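Side-chain contacts in putative branched-chain amino acid ABC transporter, periplasmic branched-chain amino acid-binding protein (Pseudomonas protegens Pf-5, PDB 4RU0), which probably captures branched-chain amino acids or similar small solutes in the periplasm and hands them to an ABC transporter for import: residues Asn166-Arg171 / His263-Ile268; Ala184-Asp189 / Ser224-Gln229; Val238-Trp243 / Val249-Ala254; Lys284-Leu289 / Ala405-Ile410. All coordinates share one frame; numbering follows the deposited sequence.

Overall arrangement
Following the chain from the N terminus, helix 157-172 supplies the first half of contact 1, whose partner, strand 264-266, arrives only after a loop of 91 residues. Within that loop contact 2 (184-189 with 224-229) closes first and contact 3 (238-243 with 249-254) follows it in series; the two lie side by side on one face of the sheet where Trp227 meets Ala250 and Ala254. Contact 4 (284-289 with 405-410) comes after contact 1 has closed and spans another 115 residues. All four reach one mixed sheet: contact 1 fixes helix 157-172 to one face, contacts 2 and 3 pack helices on the other, and contact 4 ties strand 287-290 to the edge strand 407-415.

Contact 1: residues Asn166-Arg171 / His263-Ile268; sequences NYIAQR and HIIGDI
The ring of Tyr167 meets Ile265 at its edge and carries a methylene of Arg171 on one face. At the edge, close to the ring plane, the methyl CD1 of Ile265 lies 3.8 Å from Tyr167 CD2. Over the face, Arg171 CG stands 3.7 Å above the plane, toward the rim. The Arg171 guanidinium then turns its own edge to the phenol: NE-H donates to Tyr167 OH at 2.9 Å, with an N-H...O angle of 159° and the oxygen nearly in the guanidinium plane. Tyr167 can hold this position because its CG is anti to the backbone N (chi1 177°), which swings the ring off the helix toward the sheet.

Ile265 reaches out from strand 264-266 with an extended chain, and its CD1 is the only atom of 263-268 to touch 166-171. It passes alongside Ile168, their side chains running in opposite directions, and the two CD1 methyls come within 3.7 Å of each other. Trp237, Leu287 and Leu289 also pack against Ile265, while Ile410 of strand 407-415 packs against Tyr167.

Long branched isoleucines suit a place where helix and strand backbones stay well apart, as only their terminal methyls need meet. With only methyls and a ring edge meeting, the contact is apolar across the interface, and the phenol OH accepts a hydrogen bond from Arg171, one turn on in the same helix.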
# COMPACT_ATOMS: atom_id res chain seq x y z
N ASN A 166 -17.80 -0.49 3.42
CA ASN A 166 -18.08 -0.88 4.79
C ASN A 166 -18.02 0.30 5.76
O ASN A 166 -18.76 0.33 6.75
CB ASN A 166 -17.12 -1.98 5.24
CG ASN A 166 -17.39 -3.29 4.56
OD1 ASN A 166 -18.42 -3.45 3.90
ND2 ASN A 166 -16.48 -4.25 4.70
N TYR A 167 -17.16 1.26 5.46
CA TYR A 167 -17.09 2.47 6.27
C TYR A 167 -18.31 3.35 6.04
O TYR A 167 -18.87 3.90 6.98
CB TYR A 167 -15.81 3.25 5.99
CG TYR A 167 -15.73 4.55 6.75
CD1 TYR A 167 -15.48 4.56 8.12
CD2 TYR A 167 -15.93 5.77 6.11
CE1 TYR A 167 -15.41 5.75 8.83
CE2 TYR A 167 -15.86 6.96 6.81
CZ TYR A 167 -15.61 6.95 8.17
OH TYR A 167 -15.54 8.13 8.86
N ILE A 168 -18.72 3.48 4.77
CA ILE A 168 -19.94 4.20 4.42
C ILE A 168 -21.12 3.64 5.22
O ILE A 168 -21.88 4.39 5.82
CB ILE A 168 -20.27 4.11 2.91
CG1 ILE A 168 -19.12 4.62 2.04
CG2 ILE A 168 -21.55 4.87 2.61
CD1 ILE A 168 -18.83 6.07 2.15
N ALA A 169 -21.25 2.32 5.20
CA ALA A 169 -22.33 1.61 5.88
C ALA A 169 -22.30 1.86 7.38
O ALA A 169 -23.34 2.02 8.02
CB ALA A 169 -22.25 0.11 5.60
N GLN A 170 -21.10 1.90 7.94
CA GLN A 170 -20.91 2.20 9.35
C GLN A 170 -21.39 3.63 9.63
O GLN A 170 -22.02 3.90 10.65
CB GLN A 170 -19.45 2.02 9.75
CG GLN A 170 -19.08 2.42 11.17
CD GLN A 170 -17.71 1.90 11.57
OE1 GLN A 170 -17.47 0.69 11.57
NE2 GLN A 170 -16.80 2.80 11.91
N ARG A 171 -21.12 4.52 8.68
CA ARG A 171 -21.53 5.92 8.79
C ARG A 171 -23.02 6.14 8.56
O ARG A 171 -23.59 7.10 9.09
CB ARG A 171 -20.73 6.78 7.81
CG ARG A 171 -19.32 7.08 8.25
CD ARG A 171 -19.30 8.07 9.40
NE ARG A 171 -18.30 9.10 9.14
CZ ARG A 171 -18.58 10.33 8.74
NH1 ARG A 171 -19.84 10.70 8.58
NH2 ARG A 171 -17.60 11.19 8.51
N HIS A 263 -17.43 14.85 2.83
CA HIS A 263 -18.17 13.74 2.24
C HIS A 263 -17.31 13.10 1.16
O HIS A 263 -17.79 12.26 0.39
CB HIS A 263 -19.50 14.19 1.64
CG HIS A 263 -20.49 14.69 2.66
ND1 HIS A 263 -21.81 14.94 2.35
CD2 HIS A 263 -20.35 14.99 3.97
CE1 HIS A 263 -22.44 15.37 3.42
NE2 HIS A 263 -21.57 15.41 4.42
N ILE A 264 -16.05 13.53 1.08
CA ILE A 264 -15.11 12.99 0.10
C ILE A 264 -14.11 12.07 0.79
O ILE A 264 -13.47 12.47 1.75
CB ILE A 264 -14.34 14.10 -0.64
CG1 ILE A 264 -15.30 15.15 -1.21
CG2 ILE A 264 -13.47 13.50 -1.76
CD1 ILE A 264 -14.62 16.20 -2.05
N ILE A 265 -13.98 10.84 0.29
CA ILE A 265 -13.02 9.91 0.87
C ILE A 265 -11.98 9.49 -0.16
O ILE A 265 -12.30 8.87 -1.17
CB ILE A 265 -13.70 8.64 1.42
CG1 ILE A 265 -14.82 9.02 2.39
CG2 ILE A 265 -12.68 7.76 2.10
CD1 ILE A 265 -15.62 7.83 2.89
N GLY A 266 -10.73 9.84 0.12
CA GLY A 266 -9.67 9.56 -0.82
C GLY A 266 -9.15 8.14 -0.77
O GLY A 266 -9.15 7.48 0.28
N ASP A 267 -8.70 7.66 -1.93
CA ASP A 267 -7.91 6.45 -2.06
C ASP A 267 -6.68 6.53 -1.15
O ASP A 267 -6.28 7.61 -0.73
CB ASP A 267 -7.48 6.28 -3.52
CG ASP A 267 -6.96 4.90 -3.82
OD1 ASP A 267 -5.75 4.66 -3.61
OD2 ASP A 267 -7.76 4.07 -4.28
N ILE A 268 -6.07 5.39 -0.86
CA ILE A 268 -4.86 5.40 -0.04
C ILE A 268 -3.73 6.15 -0.75
O ILE A 268 -2.83 6.68 -0.12
CB ILE A 268 -4.39 3.99 0.34
CG1 ILE A 268 -3.99 3.19 -0.90
CG2 ILE A 268 -5.49 3.26 1.12
CD1 ILE A 268 -3.25 1.92 -0.59

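Contact 2: residues Ala184-Asp189 / Ser224-Gln229; sequences ATLYHD and SAQWRQ
Leu186 and Trp227 are brought together by two different first torsions. In Leu186, CG is anti to the backbone N (chi1 -171°), which lifts the two methyls from strand 182-188 toward the helix; in Trp227, CG is anti to the carbonyl carbon (chi1 -74°), which brings the NE1-CE2-CZ2 flank of the indole to the strand.

The branches of the leucine divide the work. CD2 approaches the indole obliquely, 3.5 Å from both NE1 and CZ2 of Trp227, and CD1 rests 3.8 Å from both CB and CG of Gln226. Each pair of side chains crosses at roughly a right angle. Gln226 offers only its aliphatic root here: the chain bends at chi2 (79°) and carries the amide off to donate through NE2 to the carbonyl of Pro215. The indole N-H is likewise used, by OE1 of Gln223, so a methyl beside NE1 costs no hydrogen bond. With an alanine in place of Leu186, both methyl contacts would vanish and the indole of Trp227 would probably lose its support from the strand, a gap opening beneath the helix.

Leucine, forked and apolar, suits a strand position that meets two neighbours at once, one with each methyl. Helix 224-233 links strands 210-216 and 237-241 and passes over strand 182-188, which lies between them, the layered crossover arrangement of the alpha/beta lobes of periplasmic binding proteins.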
# COMPACT_ATOMS: atom_id res chain seq x y z
N ALA A 184 -20.48 8.21 -5.58
CA ALA A 184 -19.79 8.53 -6.82
C ALA A 184 -18.30 8.25 -6.69
O ALA A 184 -17.66 8.65 -5.72
CB ALA A 184 -20.04 9.99 -7.21
N THR A 185 -17.75 7.56 -7.68
CA THR A 185 -16.32 7.34 -7.72
C THR A 185 -15.71 8.21 -8.81
O THR A 185 -16.01 8.06 -10.00
CB THR A 185 -15.97 5.85 -7.97
OG1 THR A 185 -16.46 5.06 -6.88
CG2 THR A 185 -14.47 5.65 -8.08
N LEU A 186 -14.87 9.15 -8.38
CA LEU A 186 -14.13 10.02 -9.28
C LEU A 186 -12.71 9.47 -9.46
O LEU A 186 -11.89 9.57 -8.55
CB LEU A 186 -14.08 11.44 -8.73
CG LEU A 186 -13.52 12.51 -9.67
CD1 LEU A 186 -14.41 12.63 -10.89
CD2 LEU A 186 -13.41 13.84 -8.96
N TYR A 187 -12.43 8.88 -10.62
CA TYR A 187 -11.17 8.15 -10.78
C TYR A 187 -10.32 8.64 -11.94
O TYR A 187 -10.83 8.94 -13.03
CB TYR A 187 -11.43 6.65 -10.94
CG TYR A 187 -12.16 6.26 -12.22
CD1 TYR A 187 -11.45 5.94 -13.38
CD2 TYR A 187 -13.55 6.20 -12.26
CE1 TYR A 187 -12.11 5.59 -14.54
CE2 TYR A 187 -14.22 5.85 -13.43
CZ TYR A 187 -13.49 5.54 -14.56
OH TYR A 187 -14.14 5.19 -15.72
N HIS A 188 -9.02 8.72 -11.68
CA HIS A 188 -8.02 8.95 -12.71
C HIS A 188 -8.20 7.90 -13.79
O HIS A 188 -8.23 6.71 -13.49
CB HIS A 188 -6.62 8.88 -12.10
CG HIS A 188 -5.52 9.28 -13.03
ND1 HIS A 188 -4.75 8.37 -13.71
CD2 HIS A 188 -5.04 10.50 -13.37
CE1 HIS A 188 -3.85 9.01 -14.44
NE2 HIS A 188 -4.02 10.31 -14.25
N ASP A 189 -8.35 8.33 -15.03
CA ASP A 189 -8.60 7.37 -16.10
C ASP A 189 -7.31 6.63 -16.43
O ASP A 189 -6.53 7.04 -17.29
CB ASP A 189 -9.17 8.07 -17.34
CG ASP A 189 -9.72 7.08 -18.37
OD1 ASP A 189 -10.27 6.03 -17.97
OD2 ASP A 189 -9.59 7.35 -19.59
N SER A 224 -14.26 20.57 -14.28
CA SER A 224 -15.53 21.27 -14.13
C SER A 224 -16.72 20.40 -14.50
O SER A 224 -17.75 20.44 -13.82
CB SER A 224 -15.54 22.54 -14.98
OG SER A 224 -14.49 23.42 -14.59
N ALA A 225 -16.58 19.60 -15.55
CA ALA A 225 -17.69 18.77 -16.00
C ALA A 225 -18.03 17.73 -14.94
O ALA A 225 -19.19 17.52 -14.60
CB ALA A 225 -17.36 18.10 -17.33
N GLN A 226 -16.98 17.09 -14.42
CA GLN A 226 -17.13 16.08 -13.39
C GLN A 226 -17.86 16.62 -12.16
O GLN A 226 -18.85 16.02 -11.70
CB GLN A 226 -15.75 15.53 -12.99
CG GLN A 226 -15.09 14.63 -14.04
CD GLN A 226 -14.42 15.41 -15.16
OE1 GLN A 226 -14.50 16.64 -15.23
NE2 GLN A 226 -13.76 14.68 -16.05
N TRP A 227 -17.41 17.75 -11.64
CA TRP A 227 -18.00 18.28 -10.41
C TRP A 227 -19.32 18.99 -10.66
O TRP A 227 -20.11 19.19 -9.74
CB TRP A 227 -17.00 19.18 -9.70
CG TRP A 227 -15.93 18.36 -9.07
CD1 TRP A 227 -14.68 18.10 -9.57
CD2 TRP A 227 -16.03 17.61 -7.86
NE1 TRP A 227 -13.99 17.26 -8.73
CE2 TRP A 227 -14.80 16.95 -7.66
CE3 TRP A 227 -17.05 17.45 -6.90
CZ2 TRP A 227 -14.56 16.13 -6.56
CZ3 TRP A 227 -16.80 16.64 -5.81
CH2 TRP A 227 -15.57 15.99 -5.64
N ARG A 228 -19.58 19.36 -11.92
CA ARG A 228 -20.90 19.84 -12.32
C ARG A 228 -21.88 18.68 -12.26
O ARG A 228 -23.01 18.81 -11.81
CB ARG A 228 -20.85 20.47 -13.72
CG ARG A 228 -22.19 20.85 -14.28
CD ARG A 228 -22.03 21.66 -15.57
NE ARG A 228 -21.56 20.85 -16.69
CZ ARG A 228 -20.34 20.93 -17.23
NH1 ARG A 228 -19.45 21.81 -16.77
NH2 ARG A 228 -20.02 20.14 -18.25
N GLN A 229 -21.42 17.52 -12.72
CA GLN A 229 -22.23 16.32 -12.65
C GLN A 229 -22.52 15.94 -11.19
O GLN A 229 -23.65 15.60 -10.84
CB GLN A 229 -21.54 15.16 -13.36
CG GLN A 229 -22.27 13.84 -13.22
CD GLN A 229 -21.59 12.73 -13.99
OE1 GLN A 229 -20.76 12.98 -14.86
NE2 GLN A 229 -21.93 11.48 -13.66

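Contact 3: residues Val238-Trp243 / Val249-Ala254; sequences VFLRTW and VAVKTA. With P3G (3,6,9,12,15-pentaoxaheptadecane), chain C.
Between 238-243 and 249-254 the nearest CA atoms are those of Thr242, just past strand 237-241, and Ala250, 7.9 Å apart, inside a beta-alpha-beta unit that continues into strand 264-266. The helix lies on the sheet through Leu240; with CG anti to the backbone N (chi1 -174°), its methyls are carried to the helix. Its CD1 presses on Ala250 CB at 3.8 Å, with CD2 of the same leucine 4.1 Å from that carbon; CD2 also brushes Val251 CG2 more loosely. Alanine suits the helix here because a single methyl fits the close packing of helix on strand; this methyl touches Leu240 and also packs near the indole of Trp227. Thr242 adds its methyl CG2 at the margin and pairs its hydroxyl with that of Thr247.

Where the strand ends, the chain turns to the ligand pocket. Trp243, one of four residues lining it with Tyr41, Tyr192 and Trp269, lays one indole face under the bound polyether: C14 of P3G sits over the ring centre, 3.7 Å above the plane, and ether O6 lies 3.6 Å from Trp243 CD1 over the same ring. A flat, wide apolar surface is well suited to such a flexible chain. Were an alanine here, C13, C14 and O6 of P3G would lose this face, and that part of the ligand would probably be freer to move. On the helix, Val249 O is gripped twice by Thr253, from N at 2.8 Å and from OG1 at 2.7 Å, the hydroxyl approaching well above the carbonyl plane.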
# COMPACT_ATOMS: atom_id res chain seq x y z
N VAL A 238 -18.33 10.82 -2.07
CA VAL A 238 -17.43 10.70 -3.21
C VAL A 238 -16.19 9.90 -2.83
O VAL A 238 -15.46 10.24 -1.89
CB VAL A 238 -17.00 12.08 -3.75
CG1 VAL A 238 -15.91 11.91 -4.81
CG2 VAL A 238 -18.19 12.81 -4.34
N PHE A 239 -15.98 8.80 -3.56
CA PHE A 239 -14.79 7.99 -3.46
C PHE A 239 -13.76 8.58 -4.42
O PHE A 239 -13.88 8.44 -5.64
CB PHE A 239 -15.12 6.53 -3.81
CG PHE A 239 -14.02 5.54 -3.49
CD1 PHE A 239 -12.92 5.90 -2.71
CD2 PHE A 239 -14.08 4.25 -3.98
CE1 PHE A 239 -11.91 4.98 -2.43
CE2 PHE A 239 -13.08 3.33 -3.71
CZ PHE A 239 -11.99 3.70 -2.92
N LEU A 240 -12.76 9.27 -3.89
CA LEU A 240 -11.82 10.00 -4.72
C LEU A 240 -10.60 9.17 -5.07
O LEU A 240 -9.72 8.97 -4.24
CB LEU A 240 -11.38 11.29 -4.04
CG LEU A 240 -10.52 12.20 -4.90
CD1 LEU A 240 -11.30 12.65 -6.12
CD2 LEU A 240 -9.99 13.39 -4.11
N ARG A 241 -10.50 8.76 -6.32
CA ARG A 241 -9.44 7.88 -6.75
C ARG A 241 -8.70 8.57 -7.86
O ARG A 241 -8.58 8.10 -8.96
CB ARG A 241 -10.00 6.54 -7.21
CG ARG A 241 -10.85 5.84 -6.17
CD ARG A 241 -10.96 4.36 -6.41
NE ARG A 241 -9.67 3.76 -6.18
CZ ARG A 241 -8.94 3.15 -7.09
NH1 ARG A 241 -7.76 2.69 -6.76
NH2 ARG A 241 -9.38 3.00 -8.31
N THR A 242 -8.19 9.72 -7.51
CA THR A 242 -7.30 10.49 -8.36
C THR A 242 -5.86 10.22 -7.95
O THR A 242 -5.60 9.47 -7.01
CB THR A 242 -7.59 12.01 -8.24
OG1 THR A 242 -7.64 12.37 -6.85
CG2 THR A 242 -8.91 12.35 -8.90
N TRP A 243 -4.92 10.83 -8.66
CA TRP A 243 -3.51 10.66 -8.35
C TRP A 243 -2.73 11.87 -8.83
O TRP A 243 -3.05 12.46 -9.87
CB TRP A 243 -2.98 9.37 -8.99
CG TRP A 243 -1.49 9.30 -9.00
CD1 TRP A 243 -0.67 8.96 -7.96
CD2 TRP A 243 -0.64 9.56 -10.12
NE1 TRP A 243 0.64 9.00 -8.36
CE2 TRP A 243 0.69 9.37 -9.68
CE3 TRP A 243 -0.86 9.95 -11.44
CZ2 TRP A 243 1.79 9.55 -10.53
CZ3 TRP A 243 0.23 10.13 -12.28
CH2 TRP A 243 1.53 9.93 -11.82
N VAL A 249 -6.64 19.37 -7.35
CA VAL A 249 -7.61 20.00 -8.24
C VAL A 249 -9.02 19.52 -7.92
O VAL A 249 -9.95 20.32 -7.87
CB VAL A 249 -7.28 19.72 -9.72
CG1 VAL A 249 -8.42 20.18 -10.62
CG2 VAL A 249 -5.98 20.40 -10.12
N ALA A 250 -9.17 18.21 -7.69
CA ALA A 250 -10.48 17.64 -7.36
C ALA A 250 -11.07 18.33 -6.13
O ALA A 250 -12.25 18.69 -6.12
CB ALA A 250 -10.37 16.14 -7.13
N VAL A 251 -10.24 18.52 -5.11
CA VAL A 251 -10.70 19.13 -3.88
C VAL A 251 -11.05 20.61 -4.09
O VAL A 251 -12.13 21.06 -3.68
CB VAL A 251 -9.65 18.98 -2.77
CG1 VAL A 251 -10.15 19.59 -1.48
CG2 VAL A 251 -9.34 17.50 -2.57
N LYS A 252 -10.15 21.35 -4.74
CA LYS A 252 -10.39 22.76 -5.07
C LYS A 252 -11.68 22.95 -5.87
O LYS A 252 -12.43 23.90 -5.64
CB LYS A 252 -9.24 23.33 -5.89
CG LYS A 252 -7.96 23.64 -5.15
CD LYS A 252 -6.92 24.17 -6.14
CE LYS A 252 -5.56 24.35 -5.50
NZ LYS A 252 -4.51 24.65 -6.52
N THR A 253 -11.91 22.05 -6.82
CA THR A 253 -13.07 22.17 -7.68
C THR A 253 -14.34 21.82 -6.91
O THR A 253 -15.37 22.47 -7.06
CB THR A 253 -12.94 21.27 -8.92
OG1 THR A 253 -11.68 21.52 -9.54
CG2 THR A 253 -14.05 21.56 -9.92
N ALA A 254 -14.25 20.80 -6.06
CA ALA A 254 -15.37 20.41 -5.21
C ALA A 254 -15.85 21.60 -4.38
O ALA A 254 -17.05 21.87 -4.30
CB ALA A 254 -14.97 19.25 -4.30
O3 P3G C . 5.94 5.02 -3.48
C7 P3G C . 5.25 3.84 -3.83
C8 P3G C . 5.01 3.84 -5.33
O4 P3G C . 3.87 3.03 -5.60
C9 P3G C . 3.07 3.58 -6.64
C10 P3G C . 1.62 3.48 -6.21
O5 P3G C . 0.81 3.34 -7.37
C11 P3G C . -0.26 4.25 -7.36
C12 P3G C . -0.90 4.28 -8.73
O6 P3G C . -1.01 5.62 -9.18
C13 P3G C . -1.27 5.70 -10.56
C14 P3G C . 0.01 6.01 -11.28
O7 P3G C . -0.16 5.74 -12.67

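Contact 4: residues Lys284-Leu289 / Ala405-Ile410; sequences KGYLAL and ANWTLI
Trp407 meets Tyr286 and Ala288 across strand 396-402, which lies between strands 287-290 and 407-415 in the mixed sheet of this alpha/beta lobe. With the strands not adjacent, the gap is bridged on both faces of the sheet, mainly by large side chains, notably Trp407.

The aromatic contact is edge to edge. Trp407 CH2 comes within 3.7 Å of Tyr286 CD2, each atom lying near the plane of the other ring, so the two meet rim against rim and do not stack. The torsion that puts CG of Trp407 anti to the carbonyl carbon (chi1 -68°) aims the six-membered ring at strand 287-290. The phenol ring serves this contact with its carbon edge, while its OH is hydrogen-bonded to the carbonyl of Ala270.

Methyl contacts follow. Ala288 CB rests 4.0 Å from both CH2 and CZ3 of Trp407; a small methyl fits beside the broad indole end, which is bordered further by Val276. On the other face the contact is aliphatic: Leu287 sets off away from strand 407-415, yet its branch turns back to meet Ile410, where the helix residues Tyr167 and Arg171 also pack. Ile410 holds CG1 between the backbone N and the carbonyl carbon (chi1 62°), extending CD1 toward the leucine. The two side chains cross at about a right angle, with Leu287 CD2 3.6 Å from Ile410 CD1.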
# COMPACT_ATOMS: atom_id res chain seq x y z
N LYS A 284 -10.20 21.41 4.08
CA LYS A 284 -10.56 21.15 5.47
C LYS A 284 -11.72 20.16 5.58
O LYS A 284 -12.78 20.37 4.98
CB LYS A 284 -10.94 22.46 6.18
CG LYS A 284 -9.77 23.40 6.44
CD LYS A 284 -10.25 24.64 7.19
CE LYS A 284 -9.08 25.50 7.64
NZ LYS A 284 -8.21 24.78 8.62
N GLY A 285 -11.52 19.09 6.32
CA GLY A 285 -12.56 18.09 6.51
C GLY A 285 -12.39 16.85 5.64
O GLY A 285 -13.01 15.82 5.90
N TYR A 286 -11.55 16.97 4.61
CA TYR A 286 -11.26 15.87 3.69
C TYR A 286 -10.93 14.56 4.38
O TYR A 286 -10.11 14.53 5.30
CB TYR A 286 -10.10 16.29 2.78
CG TYR A 286 -9.62 15.23 1.81
CD1 TYR A 286 -10.34 14.93 0.65
CD2 TYR A 286 -8.42 14.57 2.02
CE1 TYR A 286 -9.88 13.98 -0.24
CE2 TYR A 286 -7.96 13.62 1.13
CZ TYR A 286 -8.69 13.32 0.00
OH TYR A 286 -8.23 12.38 -0.88
N LEU A 287 -11.58 13.48 3.96
CA LEU A 287 -11.29 12.15 4.48
C LEU A 287 -10.36 11.37 3.55
O LEU A 287 -10.34 11.62 2.34
CB LEU A 287 -12.58 11.36 4.69
CG LEU A 287 -13.65 12.00 5.59
CD1 LEU A 287 -14.81 11.04 5.81
CD2 LEU A 287 -13.04 12.42 6.90
N ALA A 288 -9.62 10.43 4.11
CA ALA A 288 -8.78 9.55 3.29
C ALA A 288 -8.58 8.19 3.95
O ALA A 288 -8.52 8.10 5.18
CB ALA A 288 -7.44 10.20 3.01
N LEU A 289 -8.50 7.15 3.14
CA LEU A 289 -8.20 5.81 3.63
C LEU A 289 -6.69 5.62 3.73
O LEU A 289 -5.93 6.19 2.95
CB LEU A 289 -8.81 4.74 2.71
CG LEU A 289 -10.33 4.73 2.55
CD1 LEU A 289 -10.74 3.89 1.35
CD2 LEU A 289 -11.00 4.22 3.81
N ALA A 405 -3.91 21.18 8.37
CA ALA A 405 -2.55 21.13 8.88
C ALA A 405 -2.14 19.72 9.30
O ALA A 405 -0.99 19.33 9.12
CB ALA A 405 -2.41 22.08 10.06
N ASN A 406 -3.09 18.96 9.84
CA ASN A 406 -2.80 17.63 10.35
C ASN A 406 -3.88 16.60 10.04
O ASN A 406 -5.02 16.94 9.74
CB ASN A 406 -2.58 17.67 11.86
CG ASN A 406 -1.31 18.41 12.24
OD1 ASN A 406 -0.22 17.83 12.25
ND2 ASN A 406 -1.45 19.69 12.57
N TRP A 407 -3.49 15.33 10.13
CA TRP A 407 -4.43 14.22 10.01
C TRP A 407 -4.92 13.78 11.39
O TRP A 407 -4.19 13.87 12.37
CB TRP A 407 -3.79 13.03 9.29
CG TRP A 407 -3.49 13.27 7.85
CD1 TRP A 407 -2.27 13.49 7.30
CD2 TRP A 407 -4.44 13.32 6.77
NE1 TRP A 407 -2.39 13.67 5.94
CE2 TRP A 407 -3.71 13.56 5.59
CE3 TRP A 407 -5.83 13.17 6.69
CZ2 TRP A 407 -4.32 13.67 4.34
CZ3 TRP A 407 -6.44 13.27 5.44
CH2 TRP A 407 -5.68 13.52 4.28
N THR A 408 -6.16 13.30 11.44
CA THR A 408 -6.73 12.76 12.67
C THR A 408 -7.44 11.45 12.37
O THR A 408 -8.36 11.41 11.55
CB THR A 408 -7.72 13.76 13.32
OG1 THR A 408 -7.05 14.99 13.62
CG2 THR A 408 -8.31 13.18 14.60
N LEU A 409 -7.04 10.37 13.04
CA LEU A 409 -7.72 9.10 12.89
C LEU A 409 -9.14 9.19 13.42
O LEU A 409 -9.36 9.56 14.57
CB LEU A 409 -6.95 7.98 13.60
CG LEU A 409 -5.64 7.57 12.93
CD1 LEU A 409 -4.87 6.57 13.78
CD2 LEU A 409 -5.94 7.00 11.55
N ILE A 410 -10.12 8.86 12.58
CA ILE A 410 -11.51 8.88 13.00
C ILE A 410 -12.20 7.53 12.85
O ILE A 410 -13.42 7.44 12.85
CB ILE A 410 -12.33 9.93 12.22
CG1 ILE A 410 -12.34 9.60 10.73
CG2 ILE A 410 -11.76 11.33 12.44
CD1 ILE A 410 -13.20 10.53 9.91